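Local coordinates for protein Sso-CP2 metallo-carboxypetidase (Sulfolobus solfataricus, PDB 4MMO) that probably cleaves peptides, as a zinc-dependent metallo-carboxypeptidase of the M20 family, at residues E4-T7 against L8-L12; Y30-E33 against T34-L38; V77-I80 against S81-K84; K106-L109 against M110-F114; I415-D418 against D419-A423. All coordinates share one frame; numbering follows the deposited sequence.

Contact 1: residues E4-T7 against L8-L12; sequences ELYT and LIEFL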
loop_
_atom_site.group_PDB
_atom_site.type_symbol
_atom_site.label_atom_id
_atom_site.label_comp_id
_atom_site.label_asym_id
_atom_site.label_seq_id
_atom_site.Cartn_x
_atom_site.Cartn_y
_atom_site.Cartn_z
ATOM N N GLU A 4 -0.557 6.210 45.866
ATOM C CA GLU A 4 0.047 5.390 44.816
ATOM C C GLU A 4 -0.881 5.279 43.613
ATOM O O GLU A 4 -0.463 5.447 42.467
ATOM C CB GLU A 4 0.369 3.984 45.336
ATOM C CG GLU A 4 1.562 3.907 46.283
ATOM C CD GLU A 4 1.297 4.532 47.641
ATOM O OE1 GLU A 4 0.129 4.527 48.089
ATOM O OE2 GLU A 4 2.260 5.028 48.265
ATOM N N LEU A 5 -2.146 4.987 43.881
ATOM C CA LEU A 5 -3.114 4.804 42.816
ATOM C C LEU A 5 -3.524 6.151 42.230
ATOM O O LEU A 5 -3.581 6.313 41.012
ATOM C CB LEU A 5 -4.337 4.052 43.336
ATOM C CG LEU A 5 -5.436 3.784 42.308
ATOM C CD1 LEU A 5 -4.893 3.014 41.118
ATOM C CD2 LEU A 5 -6.591 3.026 42.943
ATOM N N TYR A 6 -3.791 7.118 43.101
ATOM C CA TYR A 6 -4.248 8.432 42.667
ATOM C C TYR A 6 -3.249 9.088 41.724
ATOM O O TYR A 6 -3.632 9.652 40.697
ATOM C CB TYR A 6 -4.493 9.345 43.872
ATOM C CG TYR A 6 -4.650 10.806 43.506
ATOM C CD1 TYR A 6 -5.866 11.302 43.048
ATOM C CD2 TYR A 6 -3.584 11.689 43.616
ATOM C CE1 TYR A 6 -6.013 12.635 42.712
ATOM C CE2 TYR A 6 -3.722 13.023 43.280
ATOM C CZ TYR A 6 -4.938 13.490 42.829
ATOM O OH TYR A 6 -5.080 14.818 42.495
ATOM N N THR A 7 -1.967 9.009 42.068
ATOM C CA THR A 7 -0.940 9.654 41.261
ATOM C C THR A 7 -0.810 8.965 39.904
ATOM O O THR A 7 -0.582 9.623 38.887
ATOM C CB THR A 7 0.413 9.669 41.983
ATOM O OG1 THR A 7 0.260 10.321 43.247
ATOM C CG2 THR A 7 1.464 10.416 41.161
ATOM N N LEU A 8 -0.969 7.646 39.886
ATOM C CA LEU A 8 -0.903 6.904 38.634
ATOM C C LEU A 8 -2.031 7.347 37.703
ATOM O O LEU A 8 -1.798 7.590 36.518
ATOM C CB LEU A 8 -0.971 5.393 38.885
ATOM C CG LEU A 8 -1.172 4.513 37.647
ATOM C CD1 LEU A 8 -0.079 4.754 36.616
ATOM C CD2 LEU A 8 -1.224 3.045 38.042
ATOM N N ILE A 9 -3.244 7.447 38.246
ATOM C CA ILE A 9 -4.412 7.902 37.487
ATOM C C ILE A 9 -4.160 9.285 36.900
ATOM O O ILE A 9 -4.421 9.530 35.724
ATOM C CB ILE A 9 -5.680 7.967 38.378
ATOM C CG1 ILE A 9 -6.055 6.576 38.897
ATOM C CG2 ILE A 9 -6.864 8.584 37.620
ATOM C CD1 ILE A 9 -6.498 5.596 37.829
ATOM N N GLU A 10 -3.656 10.186 37.735
ATOM C CA GLU A 10 -3.320 11.540 37.312
ATOM C C GLU A 10 -2.322 11.514 36.151
ATOM O O GLU A 10 -2.470 12.249 35.178
ATOM C CB GLU A 10 -2.740 12.308 38.501
ATOM C CG GLU A 10 -2.363 13.746 38.228
ATOM C CD GLU A 10 -1.806 14.431 39.463
ATOM O OE1 GLU A 10 -0.932 13.833 40.133
ATOM O OE2 GLU A 10 -2.246 15.560 39.770
ATOM N N PHE A 11 -1.313 10.652 36.263
ATOM C CA PHE A 11 -0.281 10.500 35.240
ATOM C C PHE A 11 -0.902 10.000 33.939
ATOM O O PHE A 11 -0.612 10.513 32.851
ATOM C CB PHE A 11 0.766 9.488 35.736
ATOM C CG PHE A 11 2.048 9.447 34.929
ATOM C CD1 PHE A 11 2.449 10.516 34.143
ATOM C CD2 PHE A 11 2.861 8.318 34.976
ATOM C CE1 PHE A 11 3.635 10.462 33.419
ATOM C CE2 PHE A 11 4.046 8.259 34.258
ATOM C CZ PHE A 11 4.431 9.330 33.476
ATOM N N LEU A 12 -1.761 8.995 34.068
ATOM C CA LEU A 12 -2.374 8.334 32.922
ATOM C C LEU A 12 -3.348 9.236 32.158
ATOM O O LEU A 12 -3.588 9.031 30.969
ATOM C CB LEU A 12 -3.109 7.074 33.383
ATOM C CG LEU A 12 -2.248 5.859 33.751
ATOM C CD1 LEU A 12 -3.107 4.767 34.372
ATOM C CD2 LEU A 12 -1.524 5.319 32.527
#

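Contact 2: residues Y30-E33 against T34-L38; sequences YLKE and TVEKL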
loop_
_atom_site.group_PDB
_atom_site.type_symbol
_atom_site.label_atom_id
_atom_site.label_comp_id
_atom_site.label_asym_id
_atom_site.label_seq_id
_atom_site.Cartn_x
_atom_site.Cartn_y
_atom_site.Cartn_z
ATOM N N TYR A 30 5.147 17.617 34.305
ATOM C CA TYR A 30 4.437 17.006 35.413
ATOM C C TYR A 30 5.337 15.953 36.049
ATOM O O TYR A 30 5.472 15.885 37.273
ATOM C CB TYR A 30 3.139 16.364 34.919
ATOM C CG TYR A 30 2.543 15.367 35.884
ATOM C CD1 TYR A 30 1.686 15.778 36.897
ATOM C CD2 TYR A 30 2.837 14.011 35.782
ATOM C CE1 TYR A 30 1.138 14.866 37.781
ATOM C CE2 TYR A 30 2.295 13.093 36.665
ATOM C CZ TYR A 30 1.448 13.526 37.663
ATOM O OH TYR A 30 0.906 12.618 38.541
ATOM N N LEU A 31 5.968 15.143 35.206
ATOM C CA LEU A 31 6.807 14.052 35.689
ATOM C C LEU A 31 7.978 14.609 36.486
ATOM O O LEU A 31 8.274 14.121 37.573
ATOM C CB LEU A 31 7.296 13.181 34.528
ATOM C CG LEU A 31 8.021 11.881 34.897
ATOM C CD1 LEU A 31 7.190 10.999 35.837
ATOM C CD2 LEU A 31 8.377 11.117 33.630
ATOM N N LYS A 32 8.625 15.645 35.962
ATOM C CA LYS A 32 9.700 16.307 36.694
ATOM C C LYS A 32 9.214 16.746 38.073
ATOM O O LYS A 32 9.855 16.465 39.086
ATOM C CB LYS A 32 10.220 17.521 35.923
ATOM C CG LYS A 32 11.233 18.363 36.700
ATOM C CD LYS A 32 11.435 19.736 36.086
ATOM C CE LYS A 32 11.799 20.767 37.152
ATOM N NZ LYS A 32 12.894 21.678 36.723
ATOM N N GLU A 33 8.079 17.438 38.102
ATOM C CA GLU A 33 7.532 17.969 39.346
ATOM C C GLU A 33 7.166 16.848 40.303
ATOM O O GLU A 33 7.408 16.936 41.504
ATOM C CB GLU A 33 6.295 18.824 39.056
ATOM C CG GLU A 33 6.607 20.141 38.358
ATOM C CD GLU A 33 5.375 20.791 37.754
ATOM O OE1 GLU A 33 4.247 20.426 38.148
ATOM O OE2 GLU A 33 5.536 21.667 36.877
ATOM N N THR A 34 6.578 15.792 39.756
ATOM C CA THR A 34 6.148 14.653 40.545
ATOM C C THR A 34 7.343 13.939 41.184
ATOM O O THR A 34 7.274 13.511 42.334
ATOM C CB THR A 34 5.360 13.670 39.674
ATOM O OG1 THR A 34 4.247 14.352 39.079
ATOM C CG2 THR A 34 4.853 12.496 40.497
ATOM N N VAL A 35 8.434 13.811 40.435
ATOM C CA VAL A 35 9.640 13.175 40.958
ATOM C C VAL A 35 10.150 13.949 42.168
ATOM O O VAL A 35 10.471 13.359 43.199
ATOM C CB VAL A 35 10.746 13.075 39.878
ATOM C CG1 VAL A 35 12.099 12.723 40.494
ATOM C CG2 VAL A 35 10.370 12.040 38.831
ATOM N N GLU A 36 10.216 15.270 42.036
ATOM C CA GLU A 36 10.681 16.130 43.117
ATOM C C GLU A 36 9.767 16.025 44.331
ATOM O O GLU A 36 10.233 15.969 45.466
ATOM C CB GLU A 36 10.750 17.583 42.645
ATOM C CG GLU A 36 11.761 17.813 41.535
ATOM C CD GLU A 36 11.831 19.257 41.090
ATOM O OE1 GLU A 36 10.774 19.918 41.039
ATOM O OE2 GLU A 36 12.946 19.731 40.790
ATOM N N LYS A 37 8.463 16.000 44.083
ATOM C CA LYS A 37 7.479 15.893 45.151
ATOM C C LYS A 37 7.657 14.594 45.928
ATOM O O LYS A 37 7.744 14.600 47.156
ATOM C CB LYS A 37 6.065 15.956 44.567
ATOM C CG LYS A 37 4.940 15.803 45.584
ATOM C CD LYS A 37 3.633 15.456 44.891
ATOM C CE LYS A 37 2.525 15.179 45.892
ATOM N NZ LYS A 37 2.084 16.412 46.598
ATOM N N LEU A 38 7.710 13.482 45.203
ATOM C CA LEU A 38 7.705 12.161 45.821
ATOM C C LEU A 38 9.024 11.804 46.503
ATOM O O LEU A 38 9.016 11.237 47.591
ATOM C CB LEU A 38 7.351 11.094 44.781
ATOM C CG LEU A 38 5.947 11.186 44.178
ATOM C CD1 LEU A 38 5.769 10.155 43.075
ATOM C CD2 LEU A 38 4.878 11.009 45.243
#

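Contact 3: residues V77-I80 against S81-K84; sequences VDPI and SEWK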
loop_
_atom_site.group_PDB
_atom_site.type_symbol
_atom_site.label_atom_id
_atom_site.label_comp_id
_atom_site.label_asym_id
_atom_site.label_seq_id
_atom_site.Cartn_x
_atom_site.Cartn_y
_atom_site.Cartn_z
ATOM N N VAL A 77 -3.553 6.370 19.649
ATOM C CA VAL A 77 -4.768 5.686 20.089
ATOM C C VAL A 77 -5.806 5.541 18.979
ATOM O O VAL A 77 -6.930 5.111 19.227
ATOM C CB VAL A 77 -5.406 6.405 21.296
ATOM C CG1 VAL A 77 -4.425 6.447 22.456
ATOM C CG2 VAL A 77 -5.845 7.818 20.919
ATOM N N ASP A 78 -5.427 5.885 17.755
ATOM C CA ASP A 78 -6.333 5.754 16.624
ATOM C C ASP A 78 -6.469 4.284 16.231
ATOM O O ASP A 78 -5.483 3.552 16.242
ATOM C CB ASP A 78 -5.820 6.572 15.440
ATOM C CG ASP A 78 -5.675 8.045 15.769
ATOM O OD1 ASP A 78 -6.709 8.739 15.868
ATOM O OD2 ASP A 78 -4.526 8.509 15.925
ATOM N N PRO A 79 -7.690 3.843 15.879
ATOM C CA PRO A 79 -8.930 4.618 15.778
ATOM C C PRO A 79 -9.703 4.694 17.096
ATOM O O PRO A 79 -9.984 3.663 17.704
ATOM C CB PRO A 79 -9.735 3.846 14.726
ATOM C CG PRO A 79 -9.167 2.440 14.727
ATOM C CD PRO A 79 -7.930 2.420 15.588
ATOM N N ILE A 80 -10.056 5.909 17.504
ATOM C CA ILE A 80 -10.731 6.150 18.780
ATOM C C ILE A 80 -12.027 5.354 18.900
ATOM O O ILE A 80 -12.471 5.040 20.005
ATOM C CB ILE A 80 -11.024 7.666 18.975
ATOM C CG1 ILE A 80 -9.754 8.417 19.374
ATOM C CG2 ILE A 80 -12.071 7.911 20.061
ATOM C CD1 ILE A 80 -8.729 8.571 18.273
ATOM N N SER A 81 -12.632 5.026 17.763
ATOM C CA SER A 81 -13.919 4.334 17.753
ATOM C C SER A 81 -13.852 2.954 18.410
ATOM O O SER A 81 -14.826 2.500 19.005
ATOM C CB SER A 81 -14.436 4.200 16.319
ATOM O OG SER A 81 -13.530 3.466 15.512
ATOM N N GLU A 82 -12.704 2.294 18.302
ATOM C CA GLU A 82 -12.543 0.947 18.843
ATOM C C GLU A 82 -12.388 0.941 20.365
ATOM O O GLU A 82 -12.503 -0.108 21.000
ATOM C CB GLU A 82 -11.349 0.252 18.184
ATOM C CG GLU A 82 -11.641 -0.253 16.776
ATOM C CD GLU A 82 -10.400 -0.744 16.053
ATOM O OE1 GLU A 82 -9.313 -0.759 16.668
ATOM O OE2 GLU A 82 -10.513 -1.116 14.865
ATOM N N TRP A 83 -12.127 2.110 20.945
ATOM C CA TRP A 83 -11.984 2.240 22.394
ATOM C C TRP A 83 -13.344 2.304 23.088
ATOM O O TRP A 83 -14.197 3.115 22.725
ATOM C CB TRP A 83 -11.186 3.500 22.738
ATOM C CG TRP A 83 -9.713 3.386 22.485
ATOM C CD1 TRP A 83 -9.073 3.507 21.285
ATOM C CD2 TRP A 83 -8.690 3.141 23.459
ATOM N NE1 TRP A 83 -7.719 3.349 21.453
ATOM C CE2 TRP A 83 -7.459 3.124 22.779
ATOM C CE3 TRP A 83 -8.704 2.935 24.843
ATOM C CZ2 TRP A 83 -6.246 2.904 23.434
ATOM C CZ3 TRP A 83 -7.496 2.715 25.489
ATOM C CH2 TRP A 83 -6.287 2.703 24.785
ATOM N N LYS A 84 -13.540 1.455 24.095
ATOM C CA LYS A 84 -14.793 1.440 24.845
ATOM C C LYS A 84 -14.866 2.613 25.809
ATOM O O LYS A 84 -15.938 3.166 26.055
ATOM C CB LYS A 84 -14.938 0.133 25.621
ATOM C CG LYS A 84 -15.087 -1.081 24.733
ATOM C CD LYS A 84 -15.339 -2.335 25.546
ATOM C CE LYS A 84 -15.603 -3.529 24.645
ATOM N NZ LYS A 84 -14.476 -3.775 23.703
HETATM O O HOH W 1 -14.895 5.394 21.052
#

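Contact 4: residues K106-L109 against M110-F114; sequences KGTL and MARLF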
loop_
_atom_site.group_PDB
_atom_site.type_symbol
_atom_site.label_atom_id
_atom_site.label_comp_id
_atom_site.label_asym_id
_atom_site.label_seq_id
_atom_site.Cartn_x
_atom_site.Cartn_y
_atom_site.Cartn_z
ATOM N N LYS A 106 3.773 3.706 31.674
ATOM C CA LYS A 106 3.571 4.617 32.806
ATOM C C LYS A 106 3.336 3.918 34.147
ATOM O O LYS A 106 3.819 4.379 35.180
ATOM C CB LYS A 106 2.403 5.567 32.534
ATOM C CG LYS A 106 2.656 6.544 31.399
ATOM C CD LYS A 106 1.513 7.534 31.279
ATOM C CE LYS A 106 1.763 8.560 30.175
ATOM N NZ LYS A 106 0.595 9.463 30.000
ATOM N N GLY A 107 2.559 2.839 34.133
ATOM C CA GLY A 107 2.289 2.087 35.346
ATOM C C GLY A 107 3.579 1.568 35.966
ATOM O O GLY A 107 3.826 1.737 37.162
ATOM N N THR A 108 4.414 0.952 35.137
ATOM C CA THR A 108 5.699 0.423 35.591
ATOM C C THR A 108 6.616 1.560 36.026
ATOM O O THR A 108 7.368 1.426 36.989
ATOM C CB THR A 108 6.385 -0.394 34.483
ATOM O OG1 THR A 108 5.509 -1.441 34.053
ATOM C CG2 THR A 108 7.700 -1.002 34.978
ATOM N N LEU A 109 6.541 2.683 35.321
ATOM C CA LEU A 109 7.382 3.834 35.634
ATOM C C LEU A 109 7.041 4.365 37.016
ATOM O O LEU A 109 7.929 4.706 37.799
ATOM C CB LEU A 109 7.198 4.935 34.580
ATOM C CG LEU A 109 8.070 6.197 34.648
ATOM C CD1 LEU A 109 8.053 6.893 33.290
ATOM C CD2 LEU A 109 7.622 7.192 35.714
ATOM N N MET A 110 5.748 4.425 37.310
ATOM C CA MET A 110 5.263 5.050 38.535
ATOM C C MET A 110 5.422 4.107 39.727
ATOM O O MET A 110 5.706 4.548 40.842
ATOM C CB MET A 110 3.795 5.451 38.375
ATOM C CG MET A 110 3.233 6.257 39.531
ATOM S SD MET A 110 4.027 7.859 39.735
ATOM C CE MET A 110 3.543 8.686 38.223
ATOM N N ALA A 111 5.225 2.814 39.485
ATOM C CA ALA A 111 5.431 1.802 40.514
ATOM C C ALA A 111 6.842 1.916 41.074
ATOM O O ALA A 111 7.033 1.998 42.287
ATOM C CB ALA A 111 5.195 0.408 39.950
ATOM N N ARG A 112 7.825 1.956 40.178
ATOM C CA ARG A 112 9.223 2.057 40.576
ATOM C C ARG A 112 9.473 3.302 41.420
ATOM O O ARG A 112 10.218 3.255 42.398
ATOM C CB ARG A 112 10.129 2.077 39.346
ATOM C CG ARG A 112 10.143 0.777 38.568
ATOM C CD ARG A 112 11.025 0.885 37.342
ATOM N NE ARG A 112 11.145 -0.392 36.644
ATOM C CZ ARG A 112 11.834 -0.570 35.522
ATOM N NH1 ARG A 112 12.468 0.448 34.958
ATOM N NH2 ARG A 112 11.884 -1.769 34.959
ATOM N N LEU A 113 8.844 4.410 41.038
ATOM C CA LEU A 113 8.991 5.674 41.762
ATOM C C LEU A 113 8.479 5.565 43.192
ATOM O O LEU A 113 9.102 6.070 44.124
ATOM C CB LEU A 113 8.231 6.798 41.051
ATOM C CG LEU A 113 9.024 7.776 40.185
ATOM C CD1 LEU A 113 8.073 8.789 39.562
ATOM C CD2 LEU A 113 10.097 8.494 40.985
ATOM N N PHE A 114 7.332 4.917 43.360
ATOM C CA PHE A 114 6.736 4.784 44.676
ATOM C C PHE A 114 7.500 3.771 45.538
ATOM O O PHE A 114 7.531 3.901 46.759
ATOM C CB PHE A 114 5.252 4.432 44.565
ATOM C CG PHE A 114 4.367 5.638 44.396
ATOM C CD1 PHE A 114 4.077 6.451 45.479
ATOM C CD2 PHE A 114 3.846 5.971 43.154
ATOM C CE1 PHE A 114 3.277 7.567 45.332
ATOM C CE2 PHE A 114 3.043 7.086 43.002
ATOM C CZ PHE A 114 2.759 7.885 44.092
#

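Contact 5: residues I415-D418 against D419-A423; sequences IKID and DYYKA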
loop_
_atom_site.group_PDB
_atom_site.type_symbol
_atom_site.label_atom_id
_atom_site.label_comp_id
_atom_site.label_asym_id
_atom_site.label_seq_id
_atom_site.Cartn_x
_atom_site.Cartn_y
_atom_site.Cartn_z
ATOM N N ILE A 415 -4.283 -2.225 33.003
ATOM C CA ILE A 415 -3.546 -3.039 33.969
ATOM C C ILE A 415 -4.412 -3.333 35.195
ATOM O O ILE A 415 -5.206 -2.494 35.625
ATOM C CB ILE A 415 -2.220 -2.372 34.418
ATOM C CG1 ILE A 415 -2.472 -1.017 35.087
ATOM C CG2 ILE A 415 -1.293 -2.192 33.230
ATOM C CD1 ILE A 415 -1.407 -0.639 36.074
ATOM N N LYS A 416 -4.265 -4.530 35.751
ATOM C CA LYS A 416 -4.928 -4.864 37.002
ATOM C C LYS A 416 -4.324 -4.013 38.107
ATOM O O LYS A 416 -3.101 -3.896 38.216
ATOM C CB LYS A 416 -4.762 -6.348 37.329
ATOM C CG LYS A 416 -5.487 -7.281 36.375
ATOM C CD LYS A 416 -5.226 -8.736 36.719
ATOM C CE LYS A 416 -5.679 -9.659 35.598
ATOM N NZ LYS A 416 -5.364 -11.089 35.873
ATOM N N ILE A 417 -5.183 -3.406 38.917
ATOM C CA ILE A 417 -4.730 -2.577 40.023
ATOM C C ILE A 417 -3.839 -3.390 40.965
ATOM O O ILE A 417 -2.862 -2.871 41.503
ATOM C CB ILE A 417 -5.930 -1.953 40.778
ATOM C CG1 ILE A 417 -6.600 -0.900 39.885
ATOM C CG2 ILE A 417 -5.482 -1.331 42.105
ATOM C CD1 ILE A 417 -7.789 -0.184 40.503
ATOM N N ASP A 418 -4.166 -4.665 41.145
ATOM C CA ASP A 418 -3.377 -5.538 42.011
ATOM C C ASP A 418 -1.982 -5.781 41.434
ATOM O O ASP A 418 -1.015 -5.949 42.181
ATOM C CB ASP A 418 -4.092 -6.877 42.230
ATOM C CG ASP A 418 -5.356 -6.742 43.068
ATOM O OD1 ASP A 418 -5.521 -5.709 43.752
ATOM O OD2 ASP A 418 -6.182 -7.679 43.046
ATOM N N ASP A 419 -1.875 -5.795 40.108
ATOM C CA ASP A 419 -0.578 -5.971 39.462
ATOM C C ASP A 419 0.276 -4.719 39.619
ATOM O O ASP A 419 1.504 -4.797 39.641
ATOM C CB ASP A 419 -0.745 -6.322 37.982
ATOM C CG ASP A 419 -1.296 -7.717 37.773
ATOM O OD1 ASP A 419 -1.337 -8.495 38.748
ATOM O OD2 ASP A 419 -1.679 -8.043 36.633
ATOM N N TYR A 420 -0.377 -3.565 39.734
ATOM C CA TYR A 420 0.336 -2.313 39.949
ATOM C C TYR A 420 0.985 -2.326 41.326
ATOM O O TYR A 420 2.128 -1.900 41.491
ATOM C CB TYR A 420 -0.614 -1.118 39.825
ATOM C CG TYR A 420 0.003 0.203 40.222
ATOM C CD1 TYR A 420 1.167 0.659 39.613
ATOM C CD2 TYR A 420 -0.581 1.000 41.197
ATOM C CE1 TYR A 420 1.736 1.870 39.972
ATOM C CE2 TYR A 420 -0.020 2.213 41.560
ATOM C CZ TYR A 420 1.136 2.645 40.942
ATOM O OH TYR A 420 1.697 3.851 41.298
ATOM N N TYR A 421 0.248 -2.824 42.312
ATOM C CA TYR A 421 0.753 -2.898 43.678
ATOM C C TYR A 421 1.849 -3.948 43.821
ATOM O O TYR A 421 2.802 -3.750 44.572
ATOM C CB TYR A 421 -0.387 -3.172 44.663
ATOM C CG TYR A 421 -1.312 -1.991 44.843
ATOM C CD1 TYR A 421 -0.827 -0.772 45.298
ATOM C CD2 TYR A 421 -2.666 -2.091 44.561
ATOM C CE1 TYR A 421 -1.660 0.313 45.462
ATOM C CE2 TYR A 421 -3.510 -1.008 44.723
ATOM C CZ TYR A 421 -3.001 0.190 45.173
ATOM O OH TYR A 421 -3.835 1.272 45.339
ATOM N N LYS A 422 1.731 -5.058 43.097
ATOM C CA LYS A 422 2.783 -6.072 43.126
ATOM C C LYS A 422 4.055 -5.538 42.478
ATOM O O LYS A 422 5.158 -5.925 42.859
ATOM C CB LYS A 422 2.354 -7.358 42.414
ATOM C CG LYS A 422 1.387 -8.230 43.197
ATOM C CD LYS A 422 1.403 -9.648 42.654
ATOM C CE LYS A 422 0.195 -10.450 43.100
ATOM N NZ LYS A 422 -0.059 -11.594 42.179
ATOM N N ALA A 423 3.898 -4.649 41.500
ATOM C CA ALA A 423 5.046 -4.105 40.786
ATOM C C ALA A 423 5.861 -3.200 41.702
ATOM O O ALA A 423 7.092 -3.276 41.725
ATOM C CB ALA A 423 4.596 -3.347 39.539
#

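Contact 1: residues E4-T7 against L8-L12
Tyr6 and Glu10 lie one helical turn apart and slant across each other. The phenol ring and the carboxylate plane are 51° apart. Tyr6 OH stays 4.0 Å from Glu10 OE2, too far for a hydrogen bond. Glu10 is extended: its CG stands opposite the backbone N (chi1 -179°), and this carries the carboxylate well out from the helix. There OE1 is held by Tyr30 OH of helix 24-39. Thr7 behaves differently: its OG1 bonds back to Glu3 O, and its side chain packs on Met110 and Phe114 of helix 102-121. Leu5 and Ile9 meet more distantly, with Leu5 CD1 4.4 Å from Ile9 CG1. Ile9 CG1 also rests 3.3 Å from Leu5 O. The backbone bonds are sound from Leu5 O onward. Ile9 N reaches Leu5 O at 3.0 Å, and the N-H points at it with an angle of 168°. Phe11 N bonds Thr7 O at 2.9 Å. Leu8 N to Glu4 O is weak at 3.4 Å, and Glu4 O also receives Tyr420 OH. This is the pattern of an amphipathic alpha-helix, here the N-terminal helix 3-12, its apolar side packed on Ile97 and on helix 102-121, within the zinc-binding part of the fold.

Contact 2: residues Y30-E33 against T34-L38
Tyr30 O takes two bonds from Thr34. Thr34 N bonds to it at 2.7 Å, nearly in line with the carbonyl. Thr34 OG1 donates to the same Tyr30 O, also at 2.7 Å, but from above the carbonyl plane, 49° out of it. The hydroxyl is therefore satisfied by its own helix. Thr34 chi1 (-57°) sets OG1 beside the backbone N and turned back to the preceding turn. The oxygen also sits over the centre of the Tyr30 ring, 3.2 Å above its plane. Tyr30 OH finds its partner elsewhere: it bonds Glu10 OE1 and, weakly, Thr7 O, both on helix 3-12. The arrangement is a threonine-to-carbonyl bond in mid-helix, in amphipathic helix 24-39. Its apolar side bears Leu31 and Val35, which touch Leu109 and Leu113 of helix 102-121. Val35 N bonds Leu31 O at 2.9 Å, and Val35 CG2 lies 3.2 Å from the same Leu31 O. On the side next to strand 43-46, Lys32 and Glu36 slant across each other. Lys32 NZ is 4.5 Å from Glu36 OE2, beyond a salt bridge. Glu36 OE2 is instead satisfied by Ala43 N, at the start of that strand. Lys37 N bonds Glu33 O at 2.9 Å.

Contact 3: residues V77-I80 against S81-K84
Trp83 folds back on Val77, and this is the tight, buried part of the turn. Its indole NE1 lies 2.9 Å from Val77 O, but the N-H is badly aimed (122°) and the bond is weak. The two side chains cross at about a right angle. Val77 CB is 3.8 Å from Trp83 NE1, and Val77 CG1 is 4.1 Å from CZ2 of the benzene ring of Trp83. Trp83 CG stands opposite its own carbonyl carbon (chi1 -75°), which swings the indole towards the start of the turn. Pro79 O lies at the ring edge and in its plane, near CD1. Arg100 and Pro87 pack nearby, Arg100 against both Trp83 and Val77 and Pro87 against Val77. The segment belongs to the long loop after strand 65-71, which ends in the zinc ligand His71. It makes a short 3-10 turn entered through a cis peptide before Pro79. Glu82 N bonds Pro79 O at 3.1 Å, and Trp83 N bonds Ile80 O. The solvent side is looser. Pro79, Ile80, Ser81 and Glu82 are all exposed. The Glu82 carboxylate lies beside the CG-CD edge of the Pro79 ring, the two side chains set obliquely, with OE1 3.6 Å from Pro79 CD. Ser81 OG only brushes Pro79 CB at 3.9 Å. A water bridges two carbonyls here, donating to Ile80 O at 2.7 Å and to Trp83 O. At the end of the segment, Asn412 OD1 accepts Lys84 N, and Asn412 ND2 bonds Glu82 O weakly.

Contact 4: residues K106-L109 against M110-F114
Gly107 O is approached by two amides of the next turn. Ala111 N bonds it at 2.9 Å with a good angle (160°). Met110 N adds a weak bond to the same Gly107 O at 3.3 Å, while its better bond goes to Lys106 O at 2.9 Å. Thr108 and Arg112 lie side by side and point the same way. The methyl of Thr108 sits over one face of the Arg112 guanidinium, with CG2 3.9 Å from Arg112 NE. Arg112 is extended from CG to NE. Its CG stands opposite the carbonyl carbon (chi1 -67°), and this directs the chain back along the helix, where CG lies 3.3 Å from Thr108 O. Arg112 NE is buried and has no partner in the model. The outer nitrogens are held: NH1 bonds Met162 O and, weakly, Asn70 OD1, and NH2 bonds Ala398 O weakly. Thr108 OG1 is satisfied by Ala401 N. On a separate side, Leu109 and Leu113 also run alongside each other, with Leu109 CD2 4.2 Å from Leu113 CD1. The bond from Leu113 N to Leu109 O is long at 3.4 Å, and weak. These leucines face Tyr133 of the central sheet and helix 24-39. Met110 bends sharply and lies against Phe11. Every residue that touches here is buried. This is characteristic of a core helix packed against a central sheet. Helix 102-121 carries the zinc ligand Asp104 in its first turn, and the Arg112 side chain lies about 6 Å from that of the zinc ligand Glu163.

Contact 5: residues I415-D418 against D419-A423
Tyr420 N bonds Lys416 O at 3.1 Å, one of the backbone bonds that start this helix. Lys416 O also takes a weak bond from Asp419 N at 2.9 Å. Ile417 O accepts Tyr421 N at 3.2 Å and, weakly, Tyr420 N. Lys422 N bonds Asp418 O at 3.0 Å. Among apolar contacts, the closest is Ile417 CG2 to Tyr421 CE2, a tight 3.3 Å. The two side chains lie alongside each other. Ile417 chi1 (-70°) puts CG1 opposite the carbonyl carbon and leaves CG2 opposite the backbone N, facing the ring. Ile415 slants across Tyr420 from the preceding strand, its CD1 3.9 Å from Tyr420 CB. The third kind joins an aliphatic chain to a carboxylate. Lys416 runs beside Asp419, with Lys416 CB 3.6 Å from Asp419 OD2. Their charged ends stay apart, Lys416 NZ being 4.8 Å from Asp419 OD2. Hydrogen bonds to residues outside form the last group. Asp419 OD2 is bonded to Tyr405 OH, which also pairs with Lys416 N. Tyr420 OH goes to Glu4 O and Tyr421 OH to Asp2 OD1, both at the N-terminal end of the chain. The whole is a strand-to-helix junction with Lys416 at the N-cap position. It leads from the edge strand 414-416 of a small antiparallel sheet into the C-terminal helix 417-433.

All five contacts are local and follow one another along the chain. None nests in or crosses another, and none closes a long loop. Contacts 1 and 2 are turns of successive helices, 3-12 and 24-39, and touch each other. Contact 3 folds the loop after strand 65-71; it touches none of the others, and its nearest atoms are about 9 Å from contact 1. Contact 4 lies on helix 102-121 and touches contacts 1, 2 and 5. Contact 5, near the C terminus, touches contacts 1 and 4 but stays about 8 Å from contact 2 at the nearest atoms. The helices of contacts 1, 2 and 5 all pack against helix 102-121 of contact 4, so N-terminal and C-terminal helices meet in one cluster.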